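Local coordinates for hyaluronidase (Streptomyces koganeiensis, PDB 4UFQ) that degrades hyaluronan by cleaving glycosidic bonds of the polysaccharide chain, at the interface of chains A and B. Sequence-based numbering; all coordinates share one arbitrary frame. Chains: chain A/B, Hyaluronidase.

The interface of chains A and B. Residues chain A 122-126; chain B 108-112.
B:Gln108 and A:Asn122 meet through their side-chain amides just ahead of a parallel strand pairing, a worked example of how phage-type HylP hyaluronidases can join copies of one chain by pairing strands from different chains in an intertwined, probably trimeric beta-helix. From B:Gln108, CB packs 3.3 Å from the carbonyl O of A:Asn122, and CG, set beside its own backbone N (chi1 -57°), runs on past the backbone N of A:Asn122. The chain stays extended beyond CG, lying alongside the asparagine and pointing the same way, and CD comes within 4.1 Å of A:Asn122 ND2. At the tip OE1 accepts a hydrogen bond from A:Asn122 ND2 at 3.1 Å. The two amide planes are turned 62° apart, and ND2 approaches tilted by 32° from the carbonyl plane of the glutamine. An alanine in place of B:Gln108 would probably leave A:Asn122 ND2 without this acceptor and the asparagine amide freer to turn. Backbone bonds continue the pairing: B:Gly109 N gives to A:Asn122 O at 2.9 Å. B:Ile110 N then donates to A:Leu123 O at 3.0 Å. Beyond this, strands A 124-127 and B 110-113 run parallel, A:Ala125 N donating to B:Ile110 O and A:Ala125 O accepting from B:Val112 N. On the face opposite the amide pair, A:Ile124 CG1 lies alongside B:Ile110 CB, while A:Leu126 CD2 presses against B:Val112 CG2, a tight methyl pair at 3.4 Å.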
loop_
_atom_site.group_PDB
_atom_site.type_symbol
_atom_site.label_atom_id
_atom_site.label_comp_id
_atom_site.label_asym_id
_atom_site.label_seq_id
_atom_site.Cartn_x
_atom_site.Cartn_y
_atom_site.Cartn_z
ATOM N N ASN A 122 7.919 9.048 4.761
ATOM C CA ASN A 122 7.645 8.193 3.609
ATOM C C ASN A 122 6.157 7.941 3.493
ATOM O O ASN A 122 5.491 7.710 4.512
ATOM C CB ASN A 122 8.329 6.832 3.746
ATOM C CG ASN A 122 9.823 6.925 3.809
ATOM O OD1 ASN A 122 10.448 7.663 3.036
ATOM N ND2 ASN A 122 10.418 6.180 4.733
ATOM N N LEU A 123 5.624 7.986 2.282
ATOM C CA LEU A 123 4.226 7.657 2.072
ATOM C C LEU A 123 4.019 6.142 2.126
ATOM O O LEU A 123 3.034 5.656 2.705
ATOM C CB LEU A 123 3.743 8.231 0.731
ATOM C CG LEU A 123 4.079 9.712 0.540
ATOM C CD1 LEU A 123 3.430 10.218 -0.765
ATOM C CD2 LEU A 123 3.630 10.532 1.729
ATOM N N ILE A 124 4.953 5.393 1.549
ATOM C CA ILE A 124 4.970 3.937 1.660
ATOM C C ILE A 124 6.427 3.501 1.650
ATOM O O ILE A 124 7.251 4.077 0.935
ATOM C CB ILE A 124 4.132 3.246 0.543
ATOM C CG1 ILE A 124 4.050 1.742 0.788
ATOM C CG2 ILE A 124 4.699 3.591 -0.842
ATOM C CD1 ILE A 124 3.003 1.041 -0.073
ATOM N N ALA A 125 6.758 2.504 2.467
ATOM C CA ALA A 125 8.099 1.939 2.495
ATOM C C ALA A 125 7.989 0.441 2.664
ATOM O O ALA A 125 7.489 -0.031 3.702
ATOM C CB ALA A 125 8.898 2.520 3.635
ATOM N N LEU A 126 8.439 -0.292 1.655
ATOM C CA LEU A 126 8.454 -1.747 1.660
ATOM C C LEU A 126 9.890 -2.206 1.831
ATOM O O LEU A 126 10.710 -2.014 0.920
ATOM C CB LEU A 126 7.807 -2.329 0.381
ATOM C CG LEU A 126 6.451 -1.725 0.003
ATOM C CD1 LEU A 126 5.916 -2.417 -1.232
ATOM C CD2 LEU A 126 5.450 -1.828 1.181
ATOM N N GLN B 108 4.912 8.545 8.776
ATOM C CA GLN B 108 4.843 7.795 7.540
ATOM C C GLN B 108 3.442 7.279 7.313
ATOM O O GLN B 108 2.644 7.184 8.253
ATOM C CB GLN B 108 5.843 6.639 7.589
ATOM C CG GLN B 108 7.274 7.099 7.833
ATOM C CD GLN B 108 8.198 5.957 8.164
ATOM O OE1 GLN B 108 8.775 5.343 7.274
ATOM N NE2 GLN B 108 8.332 5.654 9.449
ATOM N N GLY B 109 3.142 6.946 6.066
ATOM C CA GLY B 109 1.859 6.365 5.708
ATOM C C GLY B 109 1.800 4.872 6.011
ATOM O O GLY B 109 1.202 4.455 7.000
ATOM N N ILE B 110 2.431 4.072 5.157
ATOM C CA ILE B 110 2.416 2.617 5.246
ATOM C C ILE B 110 3.849 2.092 5.328
ATOM O O ILE B 110 4.678 2.417 4.463
ATOM C CB ILE B 110 1.732 2.019 4.000
ATOM C CG1 ILE B 110 0.271 2.485 3.931
ATOM C CG2 ILE B 110 1.823 0.478 4.000
ATOM C CD1 ILE B 110 -0.418 2.195 2.605
ATOM N N TYR B 111 4.129 1.276 6.346
ATOM C CA TYR B 111 5.462 0.729 6.578
ATOM C C TYR B 111 5.345 -0.775 6.647
ATOM O O TYR B 111 4.527 -1.286 7.406
ATOM C CB TYR B 111 6.017 1.263 7.899
ATOM C CG TYR B 111 7.500 1.019 8.108
ATOM C CD1 TYR B 111 7.972 -0.156 8.687
ATOM C CD2 TYR B 111 8.425 1.973 7.715
ATOM C CE1 TYR B 111 9.342 -0.364 8.860
ATOM C CE2 TYR B 111 9.782 1.774 7.882
ATOM C CZ TYR B 111 10.237 0.611 8.449
ATOM O OH TYR B 111 11.597 0.443 8.606
ATOM N N VAL B 112 6.115 -1.488 5.831
ATOM C CA VAL B 112 6.067 -2.945 5.790
ATOM C C VAL B 112 7.467 -3.498 5.922
ATOM O O VAL B 112 8.368 -3.091 5.177
ATOM C CB VAL B 112 5.464 -3.453 4.465
ATOM C CG1 VAL B 112 5.311 -4.975 4.485
ATOM C CG2 VAL B 112 4.127 -2.793 4.191
#